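Local coordinates for protein carboxylesterase YbfK (PDB 4CCY) that hydrolyses carboxylic esters to an alcohol and a carboxylate, as a bacterial carboxylesterase of the alpha/beta hydrolase superfamily, at residues F158-H162 with M246-A252; D164-Y168 with S180-W184; S56-L60 with L120-A126. All coordinates share one frame; numbering follows the deposited sequence.

Interaction 1. Residues F158-H162 with M246-A252; sequences FISFH and MYHQQMA. With NA (sodium ion), chain C.
Two histidines, H162 and H248, meet in a T-shaped stack beside a bound sodium ion, and each reaches that ion through a different water. The edge of H162 points at the face of H248, with CE1 of H162 3.5 Å from NE2 of H248 and the planes at 84°. NE2 of H162 and ND1 of H248 are each hydrogen-bonded to a sodium-bound water. The sodium is bound directly by O of Y247 at 2.6 Å and OE1 of Q249 at 2.3 Å, with O of E244 completing the protein ligands. One face of the H162 ring also receives CA of Y247, a CH-pi contact. A nearly straight bond from N of H162 to O of M246 (2.9 Å, 167° at the hydrogen) ties the backbones together, and a third water joins O of S160 to N of H248. Farther along the contact, CG2 of I159 packs on CB of A252 at 3.6 Å and on the Y247 ring, while its CD1 reaches M251. CE of M246, brought there by the bend at chi3 (87°), packs 3.7 Å from CE1 of F161, and SD makes an oblique Met-aromatic contact with the same ring. M246 also touches H273, and its N is bonded to OE2 of E244; the arrangement thus borders the Ser-His-Glu charge relay expected, by similarity, in this alpha/beta hydrolase.

Interaction 2. Residues D164-Y168 with S180-W184; sequences DVYKY and SYIKW
Helices 164-170 and 175-186 run roughly antiparallel where segments 164-168 and 180-184 face each other, their directions 143° apart and their short axes no closer than 10.9 Å. This is a helix-helix pair from the region inserted between core strands of the alpha/beta hydrolase fold, joined through large side chains with no hydrogen bond across it. The wide spacing is bridged by an offset stack: the Y168 ring lies almost parallel to the W184 indole, planes at 6°, with its centroid 3.7 Å from that of the five-membered ring. CZ of Y168 sits 3.4 Å from CG of W184, and CE2 of Y168 is 3.5 Å from CE2 of W184, which shows how evenly the two faces meet. In W184, CG stands anti to the backbone N (chi1 164°), sending the indole across to the other helix. V165 comes to the far rim of the benzo ring, its CG2 3.7 Å from CH2 of W184, while CB of Y168 meets the edge of the Y181 ring at CD1. Replacing W184 with an alanine would probably leave the Y168 ring without its stacking partner and open a gap beside CG2 of V165. W184 also touches A245. At the other end of the stack, OG of S180 approaches the edge of the Y168 ring, 3.8 Å from CE1.

Interaction 3. Residues S56-L60 with L120-A126; sequences SLILL and LETAHLA
The imidazole of H124 is the one ring here, and O of S56 approaches it obliquely, 3.9 Å from CD2. The ring of F81 meets it with planes at about 90°, and ND1 is taken up by N of R148, which would fix the rotation of the imidazole. Just inside the ring, CB of H124 packs against CD1 of L57 at 3.6 Å, the two side chains crossing at about a right angle. That methyl also reaches towards CB of A126, which CD2 of L59, two residues farther along the strand and on the same face, approaches to 3.7 Å. The side chains belong to two neighbouring parallel strands of the central sheet of the alpha/beta hydrolase fold, crossing at -27°, the second of which continues towards the probable nucleophile S129. Four backbone hydrogen bonds lace them: H124 N to S56 O, I58 N to H124 O, A126 N to I58 O and L60 N to A126 O. The one from A126 N to I58 O is 2.9 Å long. On the other face, I58 lies alongside L125, its CB 3.9 Å from CG of L125, and its CG1 packs at 3.9 Å on CB of A123. In the loop leading into strand 123-128, CD1 of L120 slides past CD1 of I58 at 4.0 Å, and OG of S56 comes to 3.3 Å from CD2 of L120.

Interaction 3 is the buried member of the set: a parallel strand pair held by regular backbone bonds and aliphatic side chains. Interactions 1 and 2 lie farther from the centre, the first partly buried and the second at the surface, and aromatic rings carry much of both. Only interaction 1, a loop packed on a loop and the start of helix 249-259, adds a metal and ordered waters. Loop 158-162 leads into helix 164-170, and M246 touches both helices of interaction 2: its O lies 3.3 Å from CG2 of V165, and its CG packs on the W184 indole. Interaction 3 stands apart, its nearest atoms about 12 Å from interaction 1 and about 13 Å from interaction 2.

Interaction 1. Residues F158-H162 with M246-A252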
ATOM      1  N   PHE A 158      -7.145  10.271  -6.517  1.00 14.68           N
ATOM      2  CA  PHE A 158      -8.168  10.567  -7.533  1.00 15.07           C
ATOM      3  C   PHE A 158      -9.281  11.506  -7.081  1.00 15.95           C
ATOM      4  O   PHE A 158      -9.941  12.118  -7.917  1.00 16.57           O
ATOM      5  CB  PHE A 158      -8.743   9.270  -8.112  1.00 14.68           C
ATOM      6  CG  PHE A 158      -7.710   8.435  -8.786  1.00 14.05           C
ATOM      7  CD1 PHE A 158      -7.343   8.700 -10.100  1.00 14.12           C
ATOM      8  CD2 PHE A 158      -7.050   7.423  -8.086  1.00 13.45           C
ATOM      9  CE1 PHE A 158      -6.359   7.945 -10.726  1.00 13.97           C
ATOM     10  CE2 PHE A 158      -6.064   6.670  -8.705  1.00 13.13           C
ATOM     11  CZ  PHE A 158      -5.716   6.931 -10.019  1.00 13.44           C
ATOM     12  N   ILE A 159      -9.479  11.608  -5.765  1.00 16.01           N
ATOM     13  CA  ILE A 159     -10.461  12.508  -5.175  1.00 16.81           C
ATOM     14  C   ILE A 159     -10.044  12.845  -3.727  1.00 16.78           C
ATOM     15  O   ILE A 159      -9.237  12.123  -3.130  1.00 15.96           O
ATOM     16  CB  ILE A 159     -11.890  11.899  -5.262  1.00 17.10           C
ATOM     17  CG1 ILE A 159     -12.964  12.992  -5.364  1.00 18.17           C
ATOM     18  CG2 ILE A 159     -12.171  10.928  -4.129  1.00 16.61           C
ATOM     19  CD1 ILE A 159     -13.104  13.571  -6.758  1.00 18.96           C
ATOM     20  N   SER A 160     -10.559  13.958  -3.194  1.00 17.60           N
ATOM     21  CA  SER A 160     -10.266  14.416  -1.820  1.00 17.61           C
ATOM     22  C   SER A 160     -10.898  13.528  -0.754  1.00 17.21           C
ATOM     23  O   SER A 160     -11.979  12.975  -0.972  1.00 17.12           O
ATOM     24  CB  SER A 160     -10.799  15.836  -1.611  1.00 19.03           C
ATOM     25  OG  SER A 160     -10.175  16.740  -2.492  1.00 20.19           O
ATOM     26  N   PHE A 161     -10.236  13.412   0.398  1.00 17.02           N
ATOM     27  CA  PHE A 161     -10.782  12.686   1.557  1.00 17.18           C
ATOM     28  C   PHE A 161     -12.023  13.392   2.071  1.00 18.20           C
ATOM     29  O   PHE A 161     -12.165  14.609   1.888  1.00 18.67           O
ATOM     30  CB  PHE A 161      -9.789  12.686   2.720  1.00 17.15           C
ATOM     31  CG  PHE A 161      -8.696  11.658   2.619  1.00 16.24           C
ATOM     32  CD1 PHE A 161      -8.953  10.367   2.166  1.00 15.64           C
ATOM     33  CD2 PHE A 161      -7.404  11.974   3.039  1.00 16.14           C
ATOM     34  CE1 PHE A 161      -7.932   9.420   2.104  1.00 14.98           C
ATOM     35  CE2 PHE A 161      -6.379  11.034   2.981  1.00 15.37           C
ATOM     36  CZ  PHE A 161      -6.644   9.756   2.508  1.00 14.87           C
ATOM     37  N   HIS A 162     -12.908  12.641   2.732  1.00 18.48           N
ATOM     38  CA  HIS A 162     -13.908  13.266   3.600  1.00 19.83           C
ATOM     39  C   HIS A 162     -13.143  13.947   4.689  1.00 20.57           C
ATOM     40  O   HIS A 162     -12.138  13.407   5.140  1.00 19.37           O
ATOM     41  CB  HIS A 162     -14.846  12.229   4.237  1.00 19.98           C
ATOM     42  CG  HIS A 162     -15.723  11.499   3.245  1.00 19.79           C
ATOM     43  ND1 HIS A 162     -16.421  12.139   2.285  1.00 19.99           N
ATOM     44  CD2 HIS A 162     -16.002  10.135   3.097  1.00 19.36           C
ATOM     45  CE1 HIS A 162     -17.112  11.236   1.556  1.00 20.01           C
ATOM     46  NE2 HIS A 162     -16.849  10.008   2.054  1.00 19.70           N
ATOM     47  N   MET A 246     -13.543   6.464   3.312  1.00 16.49           N
ATOM     48  CA  MET A 246     -12.613   7.590   3.308  1.00 16.67           C
ATOM     49  C   MET A 246     -12.926   8.703   2.304  1.00 16.68           C
ATOM     50  O   MET A 246     -12.423   9.819   2.444  1.00 16.80           O
ATOM     51  CB  MET A 246     -11.182   7.101   3.060  1.00 16.24           C
ATOM     52  CG  MET A 246     -10.674   6.063   4.045  1.00 16.74           C
ATOM     53  SD  MET A 246      -8.872   5.919   3.900  1.00 17.22           S
ATOM     54  CE  MET A 246      -8.356   7.221   5.022  1.00 16.92           C
ATOM     55  N   TYR A 247     -13.733   8.393   1.288  1.00 16.70           N
ATOM     56  CA  TYR A 247     -14.107   9.355   0.252  1.00 16.86           C
ATOM     57  C   TYR A 247     -15.272   8.848  -0.589  1.00 17.39           C
ATOM     58  O   TYR A 247     -15.789   7.741  -0.348  1.00 16.94           O
ATOM     59  CB  TYR A 247     -12.917   9.701  -0.653  1.00 16.09           C
ATOM     60  CG  TYR A 247     -12.111   8.525  -1.160  1.00 15.59           C
ATOM     61  CD1 TYR A 247     -12.522   7.796  -2.275  1.00 15.31           C
ATOM     62  CD2 TYR A 247     -10.927   8.158  -0.541  1.00 15.12           C
ATOM     63  CE1 TYR A 247     -11.775   6.743  -2.761  1.00 14.59           C
ATOM     64  CE2 TYR A 247     -10.184   7.089  -1.010  1.00 14.73           C
ATOM     65  CZ  TYR A 247     -10.615   6.387  -2.122  1.00 14.49           C
ATOM     66  OH  TYR A 247      -9.873   5.327  -2.604  1.00 13.96           O
ATOM     67  N   HIS A 248     -15.693   9.665  -1.559  1.00 17.79           N
ATOM     68  CA  HIS A 248     -16.740   9.263  -2.501  1.00 18.49           C
ATOM     69  C   HIS A 248     -16.120   8.518  -3.636  1.00 17.69           C
ATOM     70  O   HIS A 248     -15.663   9.118  -4.619  1.00 17.24           O
ATOM     71  CB  HIS A 248     -17.517  10.471  -3.022  1.00 19.51           C
ATOM     72  CG  HIS A 248     -18.447  11.085  -2.001  1.00 20.62           C
ATOM     73  ND1 HIS A 248     -19.347  10.358  -1.314  1.00 21.53           N
ATOM     74  CD2 HIS A 248     -18.591  12.393  -1.572  1.00 21.19           C
ATOM     75  CE1 HIS A 248     -20.024  11.157  -0.471  1.00 22.38           C
ATOM     76  NE2 HIS A 248     -19.568  12.403  -0.632  1.00 22.20           N
ATOM     77  N   GLN A 249     -16.122   7.194  -3.533  1.00 17.57           N
ATOM     78  CA  GLN A 249     -15.454   6.365  -4.546  1.00 17.17           C
ATOM     79  C   GLN A 249     -16.104   6.463  -5.928  1.00 17.74           C
ATOM     80  O   GLN A 249     -15.439   6.233  -6.931  1.00 17.39           O
ATOM     81  CB  GLN A 249     -15.300   4.907  -4.081  1.00 17.00           C
ATOM     82  CG  GLN A 249     -16.584   4.079  -4.042  1.00 17.51           C
ATOM     83  CD  GLN A 249     -17.569   4.557  -3.000  1.00 18.05           C
ATOM     84  OE1 GLN A 249     -17.193   5.115  -1.966  1.00 18.15           O
ATOM     85  NE2 GLN A 249     -18.835   4.345  -3.262  1.00 18.73           N
ATOM     86  N   GLN A 250     -17.387   6.828  -5.991  1.00 18.85           N
ATOM     87  CA  GLN A 250     -18.040   7.040  -7.288  1.00 19.76           C
ATOM     88  C   GLN A 250     -17.357   8.175  -8.075  1.00 19.45           C
ATOM     89  O   GLN A 250     -16.970   7.988  -9.231  1.00 19.17           O
ATOM     90  CB  GLN A 250     -19.552   7.296  -7.134  1.00 21.25           C
ATOM     91  CG  GLN A 250     -20.320   7.337  -8.453  1.00 22.77           C
ATOM     92  CD  GLN A 250     -20.198   6.060  -9.273  1.00 23.09           C
ATOM     93  OE1 GLN A 250     -20.219   4.946  -8.740  1.00 23.22           O
ATOM     94  NE2 GLN A 250     -20.081   6.217 -10.579  1.00 23.90           N
ATOM     95  N   MET A 251     -17.198   9.333  -7.435  1.00 19.44           N
ATOM     96  CA  MET A 251     -16.498  10.477  -8.021  1.00 19.34           C
ATOM     97  C   MET A 251     -15.039  10.165  -8.393  1.00 18.20           C
ATOM     98  O   MET A 251     -14.562  10.614  -9.419  1.00 18.28           O
ATOM     99  CB  MET A 251     -16.554  11.678  -7.068  1.00 20.51           C
ATOM    100  CG  MET A 251     -17.957  12.251  -6.854  1.00 22.98           C
ATOM    101  SD  MET A 251     -18.001  13.614  -5.664  1.00 25.57           S
ATOM    102  CE  MET A 251     -16.944  14.837  -6.451  1.00 24.20           C
ATOM    103  N   ALA A 252     -14.333   9.418  -7.548  1.00 17.27           N
ATOM    104  CA  ALA A 252     -12.956   9.023  -7.843  1.00 16.22           C
ATOM    105  C   ALA A 252     -12.925   8.120  -9.077  1.00 16.22           C
ATOM    106  O   ALA A 252     -12.114   8.323  -9.984  1.00 16.11           O
ATOM    107  CB  ALA A 252     -12.346   8.315  -6.648  1.00 15.58           C
TER
HETATM  108 NA    NA C1297     -17.770   6.042   0.065  1.00 13.61          NA
HETATM  109  O   HOH W   1     -14.848  12.597  -1.443  1.00 12.78           O
HETATM  110  O   HOH W   2     -18.168   7.700   2.104  1.00 18.01           O
HETATM  111  O   HOH W   3     -19.356   7.627  -1.114  1.00 23.55           O
HETATM  112  O   HOH W   4     -19.678   4.530   0.209  1.00 22.41           O

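Interaction 2. Residues D164-Y168 with S180-W184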
ATOM      1  N   ASP A 164     -13.703  14.024   7.738  1.00 24.87           N
ATOM      2  CA  ASP A 164     -13.580  12.975   8.777  1.00 25.36           C
ATOM      3  C   ASP A 164     -12.194  12.353   8.863  1.00 24.31           C
ATOM      4  O   ASP A 164     -11.681  12.099   9.970  1.00 23.93           O
ATOM      5  CB  ASP A 164     -14.570  11.820   8.489  1.00 26.66           C
ATOM      6  CG  ASP A 164     -15.962  12.058   9.068  1.00 29.30           C
ATOM      7  OD1 ASP A 164     -16.091  12.652  10.157  1.00 31.07           O
ATOM      8  OD2 ASP A 164     -16.953  11.634   8.430  1.00 30.66           O
ATOM      9  N   VAL A 165     -11.603  12.077   7.694  1.00 22.45           N
ATOM     10  CA  VAL A 165     -10.362  11.302   7.620  1.00 21.54           C
ATOM     11  C   VAL A 165      -9.272  11.897   8.510  1.00 21.91           C
ATOM     12  O   VAL A 165      -8.538  11.176   9.192  1.00 21.57           O
ATOM     13  CB  VAL A 165      -9.868  11.151   6.159  1.00 20.42           C
ATOM     14  CG1 VAL A 165      -8.477  10.536   6.112  1.00 19.55           C
ATOM     15  CG2 VAL A 165     -10.852  10.300   5.363  1.00 19.95           C
ATOM     16  N   TYR A 166      -9.201  13.221   8.524  1.00 20.90           N
ATOM     17  CA  TYR A 166      -8.211  13.916   9.326  1.00 20.91           C
ATOM     18  C   TYR A 166      -8.455  13.794  10.837  1.00 20.75           C
ATOM     19  O   TYR A 166      -7.495  13.770  11.600  1.00 20.34           O
ATOM     20  CB  TYR A 166      -8.106  15.371   8.877  1.00 21.83           C
ATOM     21  CG  TYR A 166      -7.611  15.499   7.457  1.00 22.59           C
ATOM     22  CD1 TYR A 166      -6.241  15.495   7.174  1.00 22.97           C
ATOM     23  CD2 TYR A 166      -8.502  15.599   6.390  1.00 23.40           C
ATOM     24  CE1 TYR A 166      -5.776  15.606   5.869  1.00 24.15           C
ATOM     25  CE2 TYR A 166      -8.044  15.722   5.085  1.00 24.68           C
ATOM     26  CZ  TYR A 166      -6.681  15.724   4.832  1.00 25.22           C
ATOM     27  OH  TYR A 166      -6.222  15.834   3.539  1.00 27.34           O
ATOM     28  N   LYS A 167      -9.717  13.703  11.268  1.00 21.40           N
ATOM     29  CA  LYS A 167     -10.006  13.484  12.697  1.00 22.07           C
ATOM     30  C   LYS A 167      -9.485  12.111  13.144  1.00 20.87           C
ATOM     31  O   LYS A 167      -8.844  12.004  14.191  1.00 20.90           O
ATOM     32  CB  LYS A 167     -11.499  13.636  13.022  1.00 23.80           C
ATOM     33  CG  LYS A 167     -11.844  13.454  14.508  1.00 25.76           C
ATOM     34  CD  LYS A 167     -13.348  13.297  14.759  1.00 28.34           C
ATOM     35  CE  LYS A 167     -13.921  12.126  13.947  1.00 29.05           C
ATOM     36  NZ  LYS A 167     -15.311  11.696  14.301  1.00 31.17           N
ATOM     37  N   TYR A 168      -9.765  11.082  12.347  1.00 19.91           N
ATOM     38  CA  TYR A 168      -9.295   9.720  12.611  1.00 19.43           C
ATOM     39  C   TYR A 168      -7.772   9.649  12.612  1.00 19.25           C
ATOM     40  O   TYR A 168      -7.166   9.041  13.508  1.00 19.69           O
ATOM     41  CB  TYR A 168      -9.883   8.730  11.593  1.00 18.85           C
ATOM     42  CG  TYR A 168     -11.355   8.462  11.813  1.00 19.18           C
ATOM     43  CD1 TYR A 168     -11.767   7.596  12.813  1.00 19.80           C
ATOM     44  CD2 TYR A 168     -12.329   9.080  11.032  1.00 19.53           C
ATOM     45  CE1 TYR A 168     -13.110   7.346  13.042  1.00 20.84           C
ATOM     46  CE2 TYR A 168     -13.685   8.839  11.251  1.00 20.55           C
ATOM     47  CZ  TYR A 168     -14.065   7.969  12.259  1.00 21.07           C
ATOM     48  OH  TYR A 168     -15.388   7.702  12.515  1.00 22.01           O
ATOM     49  N   SER A 180     -10.582   2.943  17.238  1.00 23.58           N
ATOM     50  CA  SER A 180     -11.559   3.821  16.604  1.00 23.19           C
ATOM     51  C   SER A 180     -11.319   3.877  15.088  1.00 21.15           C
ATOM     52  O   SER A 180     -12.253   3.761  14.304  1.00 20.93           O
ATOM     53  CB  SER A 180     -11.503   5.217  17.237  1.00 23.82           C
ATOM     54  OG  SER A 180     -12.277   6.153  16.507  1.00 24.00           O
ATOM     55  N   TYR A 181     -10.060   4.025  14.689  1.00 20.13           N
ATOM     56  CA  TYR A 181      -9.691   4.031  13.272  1.00 19.09           C
ATOM     57  C   TYR A 181     -10.081   2.729  12.591  1.00 18.25           C
ATOM     58  O   TYR A 181     -10.665   2.729  11.511  1.00 17.30           O
ATOM     59  CB  TYR A 181      -8.191   4.218  13.137  1.00 19.97           C
ATOM     60  CG  TYR A 181      -7.675   4.308  11.717  1.00 21.22           C
ATOM     61  CD1 TYR A 181      -7.892   5.447  10.959  1.00 22.03           C
ATOM     62  CD2 TYR A 181      -6.935   3.267  11.143  1.00 22.44           C
ATOM     63  CE1 TYR A 181      -7.408   5.550   9.663  1.00 23.33           C
ATOM     64  CE2 TYR A 181      -6.438   3.369   9.844  1.00 23.81           C
ATOM     65  CZ  TYR A 181      -6.676   4.526   9.112  1.00 23.76           C
ATOM     66  OH  TYR A 181      -6.202   4.684   7.824  1.00 24.63           O
ATOM     67  N   ILE A 182      -9.736   1.621  13.243  1.00 18.49           N
ATOM     68  CA  ILE A 182      -9.953   0.282  12.698  1.00 18.55           C
ATOM     69  C   ILE A 182     -11.451   0.019  12.520  1.00 19.28           C
ATOM     70  O   ILE A 182     -11.874  -0.463  11.470  1.00 18.96           O
ATOM     71  CB  ILE A 182      -9.287  -0.807  13.581  1.00 19.05           C
ATOM     72  CG1 ILE A 182      -7.763  -0.787  13.391  1.00 18.66           C
ATOM     73  CG2 ILE A 182      -9.857  -2.198  13.276  1.00 19.54           C
ATOM     74  CD1 ILE A 182      -6.989  -1.605  14.410  1.00 19.44           C
ATOM     75  N   LYS A 183     -12.235   0.363  13.539  1.00 20.16           N
ATOM     76  CA  LYS A 183     -13.673   0.131  13.540  1.00 22.24           C
ATOM     77  C   LYS A 183     -14.333   0.868  12.372  1.00 21.84           C
ATOM     78  O   LYS A 183     -15.245   0.359  11.721  1.00 22.56           O
ATOM     79  CB  LYS A 183     -14.248   0.605  14.873  1.00 24.50           C
ATOM     80  CG  LYS A 183     -15.703   0.277  15.130  1.00 27.55           C
ATOM     81  CD  LYS A 183     -16.184   0.995  16.390  1.00 30.78           C
ATOM     82  CE  LYS A 183     -15.630   0.350  17.660  1.00 33.39           C
ATOM     83  NZ  LYS A 183     -15.863   1.153  18.902  1.00 35.94           N
ATOM     84  N   TRP A 184     -13.827   2.062  12.107  1.00 20.62           N
ATOM     85  CA  TRP A 184     -14.342   2.936  11.078  1.00 20.52           C
ATOM     86  C   TRP A 184     -13.936   2.482   9.703  1.00 19.80           C
ATOM     87  O   TRP A 184     -14.763   2.423   8.804  1.00 20.37           O
ATOM     88  CB  TRP A 184     -13.834   4.345  11.361  1.00 19.84           C
ATOM     89  CG  TRP A 184     -13.948   5.310  10.217  1.00 19.85           C
ATOM     90  CD1 TRP A 184     -15.109   5.879   9.688  1.00 20.50           C
ATOM     91  CD2 TRP A 184     -12.841   5.883   9.435  1.00 19.32           C
ATOM     92  NE1 TRP A 184     -14.802   6.723   8.647  1.00 20.68           N
ATOM     93  CE2 TRP A 184     -13.458   6.778   8.449  1.00 19.90           C
ATOM     94  CE3 TRP A 184     -11.441   5.744   9.452  1.00 18.51           C
ATOM     95  CZ2 TRP A 184     -12.694   7.496   7.533  1.00 19.79           C
ATOM     96  CZ3 TRP A 184     -10.693   6.480   8.533  1.00 18.36           C
ATOM     97  CH2 TRP A 184     -11.302   7.322   7.590  1.00 18.77           C
TER

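Interaction 3. Residues S56-L60 with L120-A126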
ATOM      1  N   SER A  56       9.010  -9.675 -11.938  1.00 17.22           N
ATOM      2  CA  SER A  56       8.965  -9.004 -10.641  1.00 15.90           C
ATOM      3  C   SER A  56       7.623  -8.321 -10.316  1.00 14.85           C
ATOM      4  O   SER A  56       7.000  -7.715 -11.184  1.00 14.97           O
ATOM      5  CB  SER A  56      10.131  -8.015 -10.518  1.00 15.88           C
ATOM      6  OG  SER A  56      11.368  -8.688 -10.716  1.00 16.66           O
ATOM      7  N   LEU A  57       7.186  -8.432  -9.062  1.00 13.80           N
ATOM      8  CA  LEU A  57       5.989  -7.711  -8.595  1.00 13.04           C
ATOM      9  C   LEU A  57       6.233  -7.093  -7.227  1.00 12.28           C
ATOM     10  O   LEU A  57       6.411  -7.809  -6.240  1.00 12.28           O
ATOM     11  CB  LEU A  57       4.745  -8.622  -8.586  1.00 12.85           C
ATOM     12  CG  LEU A  57       3.447  -8.109  -7.923  1.00 12.22           C
ATOM     13  CD1 LEU A  57       2.884  -6.842  -8.569  1.00 12.21           C
ATOM     14  CD2 LEU A  57       2.388  -9.200  -7.859  1.00 12.43           C
ATOM     15  N   ILE A  58       6.246  -5.763  -7.184  1.00 12.07           N
ATOM     16  CA  ILE A  58       6.439  -4.995  -5.956  1.00 11.52           C
ATOM     17  C   ILE A  58       5.086  -4.804  -5.293  1.00 11.08           C
ATOM     18  O   ILE A  58       4.126  -4.394  -5.960  1.00 11.13           O
ATOM     19  CB  ILE A  58       7.016  -3.577  -6.253  1.00 11.70           C
ATOM     20  CG1 ILE A  58       8.340  -3.645  -7.039  1.00 12.43           C
ATOM     21  CG2 ILE A  58       7.146  -2.743  -4.973  1.00 11.14           C
ATOM     22  CD1 ILE A  58       9.509  -4.266  -6.305  1.00 12.45           C
ATOM     23  N   LEU A  59       5.007  -5.086  -3.991  1.00 10.32           N
ATOM     24  CA  LEU A  59       3.760  -4.887  -3.247  1.00 10.04           C
ATOM     25  C   LEU A  59       3.887  -3.770  -2.227  1.00  9.86           C
ATOM     26  O   LEU A  59       4.830  -3.766  -1.430  1.00  9.79           O
ATOM     27  CB  LEU A  59       3.312  -6.185  -2.549  1.00 10.02           C
ATOM     28  CG  LEU A  59       3.005  -7.375  -3.481  1.00 10.33           C
ATOM     29  CD1 LEU A  59       2.610  -8.627  -2.703  1.00 10.33           C
ATOM     30  CD2 LEU A  59       1.927  -7.011  -4.501  1.00 10.39           C
ATOM     31  N   LEU A  60       2.933  -2.833  -2.236  1.00  9.79           N
ATOM     32  CA  LEU A  60       2.955  -1.723  -1.279  1.00  9.78           C
ATOM     33  C   LEU A  60       1.677  -1.678  -0.428  1.00  9.95           C
ATOM     34  O   LEU A  60       0.571  -1.483  -0.950  1.00 10.16           O
ATOM     35  CB  LEU A  60       3.241  -0.389  -1.984  1.00  9.93           C
ATOM     36  CG  LEU A  60       4.630  -0.291  -2.621  1.00 10.08           C
ATOM     37  CD1 LEU A  60       4.689   0.819  -3.669  1.00 10.51           C
ATOM     38  CD2 LEU A  60       5.739  -0.123  -1.574  1.00  9.82           C
ATOM     39  N   LEU A 120      16.519  -4.581 -10.121  1.00 19.67           N
ATOM     40  CA  LEU A 120      15.396  -4.602 -11.043  1.00 20.11           C
ATOM     41  C   LEU A 120      15.414  -3.412 -11.975  1.00 20.99           C
ATOM     42  O   LEU A 120      15.530  -2.260 -11.530  1.00 20.80           O
ATOM     43  CB  LEU A 120      14.062  -4.631 -10.295  1.00 19.12           C
ATOM     44  CG  LEU A 120      13.841  -5.690  -9.210  1.00 18.91           C
ATOM     45  CD1 LEU A 120      12.433  -5.569  -8.670  1.00 17.99           C
ATOM     46  CD2 LEU A 120      14.118  -7.108  -9.708  1.00 19.30           C
ATOM     47  N   GLU A 121      15.290  -3.694 -13.268  1.00 21.67           N
ATOM     48  CA  GLU A 121      15.123  -2.647 -14.256  1.00 22.15           C
ATOM     49  C   GLU A 121      13.653  -2.200 -14.277  1.00 20.67           C
ATOM     50  O   GLU A 121      13.358  -1.003 -14.176  1.00 19.94           O
ATOM     51  CB  GLU A 121      15.623  -3.118 -15.630  1.00 25.07           C
ATOM     52  CG  GLU A 121      15.550  -2.085 -16.755  1.00 28.25           C
ATOM     53  CD  GLU A 121      16.035  -0.691 -16.356  1.00 30.60           C
ATOM     54  OE1 GLU A 121      17.184  -0.554 -15.868  1.00 31.98           O
ATOM     55  OE2 GLU A 121      15.257   0.280 -16.541  1.00 31.97           O
ATOM     56  N   THR A 122      12.735  -3.160 -14.394  1.00 19.33           N
ATOM     57  CA  THR A 122      11.294  -2.861 -14.328  1.00 17.87           C
ATOM     58  C   THR A 122      10.551  -3.852 -13.426  1.00 16.77           C
ATOM     59  O   THR A 122      11.111  -4.884 -13.019  1.00 16.61           O
ATOM     60  CB  THR A 122      10.619  -2.878 -15.724  1.00 18.43           C
ATOM     61  OG1 THR A 122      10.564  -4.231 -16.202  1.00 18.93           O
ATOM     62  CG2 THR A 122      11.358  -1.994 -16.736  1.00 18.99           C
ATOM     63  N   ALA A 123       9.293  -3.532 -13.114  1.00 15.42           N
ATOM     64  CA  ALA A 123       8.446  -4.415 -12.321  1.00 14.79           C
ATOM     65  C   ALA A 123       6.974  -4.060 -12.461  1.00 14.21           C
ATOM     66  O   ALA A 123       6.615  -2.920 -12.778  1.00 13.70           O
ATOM     67  CB  ALA A 123       8.831  -4.350 -10.841  1.00 14.27           C
ATOM     68  N   HIS A 124       6.132  -5.046 -12.185  1.00 14.06           N
ATOM     69  CA  HIS A 124       4.732  -4.783 -11.874  1.00 13.68           C
ATOM     70  C   HIS A 124       4.663  -4.233 -10.470  1.00 12.99           C
ATOM     71  O   HIS A 124       5.514  -4.546  -9.624  1.00 12.58           O
ATOM     72  CB  HIS A 124       3.928  -6.076 -11.969  1.00 14.25           C
ATOM     73  CG  HIS A 124       3.884  -6.682 -13.360  1.00 15.27           C
ATOM     74  ND1 HIS A 124       3.484  -5.983 -14.449  1.00 15.61           N
ATOM     75  CD2 HIS A 124       4.183  -7.968 -13.808  1.00 16.12           C
ATOM     76  CE1 HIS A 124       3.530  -6.776 -15.533  1.00 16.66           C
ATOM     77  NE2 HIS A 124       3.953  -7.996 -15.139  1.00 17.13           N
ATOM     78  N   LEU A 125       3.666  -3.401 -10.199  1.00 12.57           N
ATOM     79  CA  LEU A 125       3.425  -2.941  -8.839  1.00 12.12           C
ATOM     80  C   LEU A 125       1.952  -3.120  -8.454  1.00 12.24           C
ATOM     81  O   LEU A 125       1.057  -2.937  -9.290  1.00 12.11           O
ATOM     82  CB  LEU A 125       3.857  -1.473  -8.673  1.00 11.91           C
ATOM     83  CG  LEU A 125       5.362  -1.171  -8.833  1.00 11.85           C
ATOM     84  CD1 LEU A 125       5.684  -0.756 -10.255  1.00 12.45           C
ATOM     85  CD2 LEU A 125       5.858  -0.104  -7.871  1.00 11.85           C
ATOM     86  N   ALA A 126       1.701  -3.506  -7.202  1.00 12.04           N
ATOM     87  CA  ALA A 126       0.323  -3.556  -6.692  1.00 12.04           C
ATOM     88  C   ALA A 126       0.316  -2.975  -5.307  1.00 11.75           C
ATOM     89  O   ALA A 126       1.206  -3.272  -4.512  1.00 11.83           O
ATOM     90  CB  ALA A 126      -0.227  -4.985  -6.681  1.00 12.27           C
TER